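PDB 1C7N: cystalysin from Treponema denticola, which binds pyridoxal-5'-phosphate and belongs to the class I and II aminotransferase family of proteins. Local coordinates for residues H83-Q88 and I205-I210; T217-Q220 and Q225-D228. All coordinates share one frame; numbering follows the deposited sequence.

Interaction 1. Residues H83-Q88 and I205-I210. Unlike the reference sequence in segment 83-88: Gln88 (reference Glu). With PLP (pyridoxal-5'-phosphate), chain I.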
loop_
_atom_site.group_PDB
_atom_site.type_symbol
_atom_site.label_atom_id
_atom_site.label_comp_id
_atom_site.label_asym_id
_atom_site.label_seq_id
_atom_site.Cartn_x
_atom_site.Cartn_y
_atom_site.Cartn_z
ATOM N N HIS A 83 7.749 -3.512 -25.377
ATOM C CA HIS A 83 8.501 -4.750 -25.242
ATOM C C HIS A 83 8.095 -5.939 -26.113
ATOM O O HIS A 83 8.524 -7.062 -25.851
ATOM C CB HIS A 83 8.503 -5.177 -23.769
ATOM C CG HIS A 83 9.112 -4.164 -22.849
ATOM N ND1 HIS A 83 8.367 -3.201 -22.200
ATOM C CD2 HIS A 83 10.399 -3.942 -22.497
ATOM C CE1 HIS A 83 9.171 -2.432 -21.487
ATOM N NE2 HIS A 83 10.409 -2.861 -21.649
ATOM N N GLN A 84 7.295 -5.708 -27.150
ATOM C CA GLN A 84 6.860 -6.804 -28.031
ATOM C C GLN A 84 6.353 -7.944 -27.160
ATOM O O GLN A 84 6.590 -9.116 -27.454
ATOM C CB GLN A 84 8.030 -7.342 -28.859
ATOM C CG GLN A 84 8.872 -6.310 -29.558
ATOM C CD GLN A 84 10.185 -6.894 -30.052
ATOM O OE1 GLN A 84 10.975 -7.435 -29.268
ATOM N NE2 GLN A 84 10.426 -6.790 -31.356
ATOM N N TRP A 85 5.661 -7.593 -26.085
ATOM C CA TRP A 85 5.158 -8.577 -25.145
ATOM C C TRP A 85 3.638 -8.608 -25.151
ATOM O O TRP A 85 2.985 -7.618 -24.821
ATOM C CB TRP A 85 5.691 -8.231 -23.758
ATOM C CG TRP A 85 5.381 -9.219 -22.693
ATOM C CD1 TRP A 85 5.085 -10.545 -22.851
ATOM C CD2 TRP A 85 5.402 -8.977 -21.285
ATOM N NE1 TRP A 85 4.921 -11.141 -21.623
ATOM C CE2 TRP A 85 5.113 -10.199 -20.645
ATOM C CE3 TRP A 85 5.641 -7.840 -20.499
ATOM C CZ2 TRP A 85 5.057 -10.319 -19.252
ATOM C CZ3 TRP A 85 5.588 -7.960 -19.115
ATOM C CH2 TRP A 85 5.299 -9.189 -18.508
ATOM N N ASP A 86 3.084 -9.759 -25.522
ATOM C CA ASP A 86 1.637 -9.941 -25.597
ATOM C C ASP A 86 1.051 -10.532 -24.313
ATOM O O ASP A 86 1.187 -11.729 -24.051
ATOM C CB ASP A 86 1.301 -10.852 -26.782
ATOM C CG ASP A 86 -0.184 -10.904 -27.083
ATOM O OD1 ASP A 86 -0.587 -11.763 -27.895
ATOM O OD2 ASP A 86 -0.948 -10.089 -26.520
ATOM N N ILE A 87 0.407 -9.693 -23.507
ATOM C CA ILE A 87 -0.210 -10.168 -22.274
ATOM C C ILE A 87 -1.702 -9.883 -22.352
ATOM O O ILE A 87 -2.162 -9.216 -23.276
ATOM C CB ILE A 87 0.362 -9.456 -21.026
ATOM C CG1 ILE A 87 -0.041 -7.980 -21.023
ATOM C CG2 ILE A 87 1.878 -9.583 -21.008
ATOM C CD1 ILE A 87 0.310 -7.242 -19.732
ATOM N N GLN A 88 -2.460 -10.401 -21.395
ATOM C CA GLN A 88 -3.895 -10.153 -21.374
ATOM C C GLN A 88 -4.210 -9.318 -20.144
ATOM O O GLN A 88 -3.433 -9.287 -19.194
ATOM C CB GLN A 88 -4.677 -11.468 -21.341
ATOM C CG GLN A 88 -4.494 -12.331 -22.585
ATOM C CD GLN A 88 -4.663 -11.546 -23.871
ATOM O OE1 GLN A 88 -5.564 -10.717 -23.995
ATOM N NE2 GLN A 88 -3.797 -11.809 -24.840
ATOM N N ILE A 205 11.715 -4.530 -13.081
ATOM C CA ILE A 205 11.273 -3.173 -12.799
ATOM C C ILE A 205 12.079 -2.127 -13.558
ATOM O O ILE A 205 11.572 -1.046 -13.845
ATOM C CB ILE A 205 11.310 -2.853 -11.288
ATOM C CG1 ILE A 205 10.534 -1.557 -11.039
ATOM C CG2 ILE A 205 12.746 -2.714 -10.807
ATOM C CD1 ILE A 205 10.338 -1.219 -9.600
ATOM N N HIS A 206 13.330 -2.449 -13.888
ATOM C CA HIS A 206 14.183 -1.523 -14.627
ATOM C C HIS A 206 14.097 -1.738 -16.136
ATOM O O HIS A 206 14.932 -1.210 -16.875
ATOM C CB HIS A 206 15.657 -1.698 -14.246
ATOM C CG HIS A 206 15.980 -1.359 -12.824
ATOM N ND1 HIS A 206 15.968 -2.296 -11.813
ATOM C CD2 HIS A 206 16.392 -0.201 -12.259
ATOM C CE1 HIS A 206 16.367 -1.730 -10.689
ATOM N NE2 HIS A 206 16.630 -0.459 -10.931
ATOM N N PHE A 207 13.111 -2.487 -16.622
ATOM C CA PHE A 207 13.106 -2.744 -18.061
ATOM C C PHE A 207 12.850 -1.586 -19.031
ATOM O O PHE A 207 12.992 -1.769 -20.239
ATOM C CB PHE A 207 12.240 -3.984 -18.414
ATOM C CG PHE A 207 10.743 -3.777 -18.344
ATOM C CD1 PHE A 207 9.890 -4.817 -18.717
ATOM C CD2 PHE A 207 10.182 -2.580 -17.925
ATOM C CE1 PHE A 207 8.498 -4.668 -18.673
ATOM C CE2 PHE A 207 8.790 -2.420 -17.878
ATOM C CZ PHE A 207 7.951 -3.466 -18.253
ATOM N N ASP A 208 12.511 -0.399 -18.525
ATOM C CA ASP A 208 12.307 0.755 -19.410
ATOM C C ASP A 208 13.543 1.646 -19.397
ATOM O O ASP A 208 13.646 2.584 -20.188
ATOM C CB ASP A 208 11.117 1.616 -18.976
ATOM C CG ASP A 208 9.811 0.865 -18.994
ATOM O OD1 ASP A 208 9.516 0.200 -20.006
ATOM O OD2 ASP A 208 9.071 0.951 -17.993
ATOM N N LEU A 209 14.472 1.363 -18.486
ATOM C CA LEU A 209 15.689 2.158 -18.355
ATOM C C LEU A 209 16.880 1.449 -18.983
ATOM O O LEU A 209 17.769 0.942 -18.288
ATOM C CB LEU A 209 15.948 2.457 -16.871
ATOM C CG LEU A 209 14.851 3.313 -16.219
ATOM C CD1 LEU A 209 14.892 3.180 -14.706
ATOM C CD2 LEU A 209 15.012 4.763 -16.637
ATOM N N ILE A 210 16.883 1.425 -20.313
ATOM C CA ILE A 210 17.936 0.775 -21.088
ATOM C C ILE A 210 18.794 1.821 -21.793
ATOM O O ILE A 210 18.270 2.779 -22.363
ATOM C CB ILE A 210 17.324 -0.157 -22.161
ATOM C CG1 ILE A 210 16.293 -1.089 -21.517
ATOM C CG2 ILE A 210 18.424 -0.964 -22.847
ATOM C CD1 ILE A 210 16.855 -1.978 -20.424
HETATM N N1 PLP I . 13.483 -4.464 -7.562
HETATM C C2 PLP I . 14.736 -3.911 -7.892
HETATM C C2A PLP I . 15.698 -4.862 -8.579
HETATM C C3 PLP I . 14.904 -2.481 -7.621
HETATM O O3 PLP I . 16.144 -2.046 -7.849
HETATM C C4 PLP I . 13.818 -1.733 -7.106
HETATM C C4A PLP I . 13.912 -0.287 -6.913
HETATM C C5 PLP I . 12.529 -2.444 -6.835
HETATM C C6 PLP I . 12.406 -3.787 -7.046
HETATM C C5A PLP I . 11.306 -1.551 -6.643
HETATM O O4P PLP I . 10.505 -1.614 -5.530
HETATM P P PLP I . 9.211 -0.634 -5.635
HETATM O O1P PLP I . 8.741 -0.608 -4.252
HETATM O O2P PLP I . 8.208 -1.280 -6.572
HETATM O O3P PLP I . 9.606 0.695 -6.112
#

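Interaction 2. Residues T217-Q220 and Q225-D228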
loop_
_atom_site.group_PDB
_atom_site.type_symbol
_atom_site.label_atom_id
_atom_site.label_comp_id
_atom_site.label_asym_id
_atom_site.label_seq_id
_atom_site.Cartn_x
_atom_site.Cartn_y
_atom_site.Cartn_z
ATOM N N THR A 217 14.743 -7.970 -23.211
ATOM C CA THR A 217 13.857 -9.041 -23.636
ATOM C C THR A 217 13.081 -9.517 -22.415
ATOM O O THR A 217 13.675 -10.010 -21.457
ATOM C CB THR A 217 14.648 -10.241 -24.196
ATOM O OG1 THR A 217 15.386 -9.836 -25.356
ATOM C CG2 THR A 217 13.697 -11.376 -24.565
ATOM N N VAL A 218 11.763 -9.351 -22.435
ATOM C CA VAL A 218 10.944 -9.812 -21.320
ATOM C C VAL A 218 11.126 -11.325 -21.302
ATOM O O VAL A 218 10.786 -12.020 -22.265
ATOM C CB VAL A 218 9.454 -9.462 -21.526
ATOM C CG1 VAL A 218 8.612 -10.130 -20.461
ATOM C CG2 VAL A 218 9.268 -7.953 -21.470
ATOM N N PHE A 219 11.678 -11.828 -20.206
ATOM C CA PHE A 219 11.961 -13.250 -20.067
ATOM C C PHE A 219 10.837 -14.205 -20.469
ATOM O O PHE A 219 11.049 -15.093 -21.298
ATOM C CB PHE A 219 12.407 -13.543 -18.634
ATOM C CG PHE A 219 13.411 -14.661 -18.523
ATOM C CD1 PHE A 219 14.155 -14.820 -17.359
ATOM C CD2 PHE A 219 13.616 -15.550 -19.577
ATOM C CE1 PHE A 219 15.093 -15.846 -17.244
ATOM C CE2 PHE A 219 14.552 -16.582 -19.473
ATOM C CZ PHE A 219 15.291 -16.730 -18.305
ATOM N N GLN A 220 9.645 -14.029 -19.903
ATOM C CA GLN A 220 8.538 -14.929 -20.220
ATOM C C GLN A 220 7.944 -14.753 -21.614
ATOM O O GLN A 220 7.019 -15.470 -21.992
ATOM C CB GLN A 220 7.426 -14.794 -19.176
ATOM C CG GLN A 220 6.662 -13.482 -19.221
ATOM C CD GLN A 220 5.436 -13.515 -18.327
ATOM O OE1 GLN A 220 5.539 -13.413 -17.101
ATOM N NE2 GLN A 220 4.267 -13.683 -18.935
ATOM N N GLN A 225 5.556 -21.961 -22.527
ATOM C CA GLN A 225 5.609 -22.942 -21.451
ATOM C C GLN A 225 6.372 -22.359 -20.270
ATOM O O GLN A 225 6.077 -22.670 -19.116
ATOM C CB GLN A 225 6.265 -24.244 -21.918
ATOM C CG GLN A 225 5.355 -25.123 -22.765
ATOM C CD GLN A 225 5.111 -24.553 -24.146
ATOM O OE1 GLN A 225 6.024 -24.493 -24.975
ATOM N NE2 GLN A 225 3.875 -24.124 -24.405
ATOM N N LEU A 226 7.362 -21.519 -20.560
ATOM C CA LEU A 226 8.123 -20.874 -19.495
ATOM C C LEU A 226 7.157 -19.901 -18.820
ATOM O O LEU A 226 7.068 -19.849 -17.592
ATOM C CB LEU A 226 9.326 -20.113 -20.062
ATOM C CG LEU A 226 10.151 -19.303 -19.054
ATOM C CD1 LEU A 226 10.817 -20.239 -18.043
ATOM C CD2 LEU A 226 11.196 -18.487 -19.792
ATOM N N ALA A 227 6.420 -19.150 -19.636
ATOM C CA ALA A 227 5.446 -18.182 -19.134
ATOM C C ALA A 227 4.401 -18.856 -18.248
ATOM O O ALA A 227 3.834 -18.225 -17.357
ATOM C CB ALA A 227 4.754 -17.473 -20.303
ATOM N N ASP A 228 4.146 -20.136 -18.507
ATOM C CA ASP A 228 3.173 -20.908 -17.735
ATOM C C ASP A 228 3.563 -21.037 -16.261
ATOM O O ASP A 228 2.710 -21.273 -15.409
ATOM C CB ASP A 228 3.007 -22.308 -18.338
ATOM C CG ASP A 228 2.140 -22.313 -19.587
ATOM O OD1 ASP A 228 2.157 -23.336 -20.309
ATOM O OD2 ASP A 228 1.438 -21.311 -19.844
#

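Interaction 1. Residues H83-Q88 and I205-I210
His83 and Phe207 face each other from two loops whose CA atoms come no nearer than 8.8 Å at these residues, so long side chains must bridge the space. The setting is a PLP-binding aminotransferase-family fold: just after helix 69-83, Gln84 is the first residue to leave helical backbone angles, and its phi is positive, while His206 to Leu209 form a type I beta turn after strand 199-203. The stretch that carries Phe207 also brings Ile205 and His206 to the pyridoxal-5'-phosphate pocket, Ile205 CG2 lying 3.7 Å from PLP C2. The imidazole of His83 stacks face to face on the phenyl ring of Phe207, the planes only 19° apart and the centroids 3.9 Å from each other. Atom CE1 of His83 sits over the middle of the Phe207 ring, 3.4 Å above its plane. A chi1 of 75° tucks the Phe207 ring back between the two backbone branches, beside its own carbonyl. Histidine suits the place by combining an aromatic face with a polar edge: the face meets the phenyl ring, while NE2 donates to Phe207 O at 3.1 Å. That bond is almost straight at hydrogen and lies in the imidazole plane, although it reaches the oxygen from above the carbonyl plane. Trp85 adds a looser apolar touch, its CZ3 4.4 Å from Phe207 CE1. The Asp208 carboxylate is fixed by outside hydrogen bonds, OD2 with Thr239 and OD1 with Trp78 NE1. It may polarise the imidazole, since Asp208 OD1 lies 3.0 Å from His83 CE1, close to the ring plane.

Interaction 2. Residues T217-Q220 and Q225-D228
The flat ring of Phe219 takes the CD2 methyl of Leu226 obliquely, with 3.8 Å between that methyl and Phe219 CD2. The same methyl lies 3.9 Å from Phe219 CE2. The Phe219 and Leu226 side chains cross at about a right angle, while a second aromatic, Phe170, meets the phenyl ring with its plane inclined by about 55°. Leu226 carries CG anti to its backbone N (chi1 176°), and this sends the branched end across to Phe219. A leucine suits the place because its apolar end reaches the phenyl ring, with CD2 also against the Phe219 carbonyl oxygen, 3.7 Å from Phe219 O.

The other half of the contact is closer in the backbone: the CA atoms of Gln220 and Ala227 are 4.6 Å apart. With the backbones this close, the short side chain of Ala227 suits its place; its CB lies 3.5 Å from Gln220 O. Alongside, the CB atoms of Gln220 and Ala227 are 3.9 Å apart. The rest of Gln220 extends past the alanine, and its buried amide oxygen OE1 is satisfied by a hydrogen bond with Thr232 OG1. No hydrogen bond joins the two segments: a 3-10 turn and the short helix 224-227, a few residues apart in sequence, fold back on each other by van der Waals contact beside strand 199-203 and helix 183-195. Phe219 packs on Leu186 and Ile189, and Leu226 on Val193, all of that helix; both also touch Leu200 of the strand.

In the fold
Interactions 1 and 2 have centres 12 Å apart and touch directly, chiefly where Trp85 and His83 of 83-88 pack on Val218 and Gln220; 205-210 and 217-220 belong to the same connection between strand 199-203 and helix 224-227. Trp85 of interaction 1 is the main bridge: its CZ2 lies 3.3 Å from Gln220 CD, and its CE2 is 3.5 Å from Val218 CG1. The other methyl of Val218, CG2, packs at 3.7 Å from His83 CB and more loosely against the Phe207 ring. Interaction 1 is nearer the cofactor, since Ile205 and His206 line the pyridoxal-5'-phosphate pocket. Interaction 2 lies farther back, the Phe219 side chain being about 13 Å from a bound PLP.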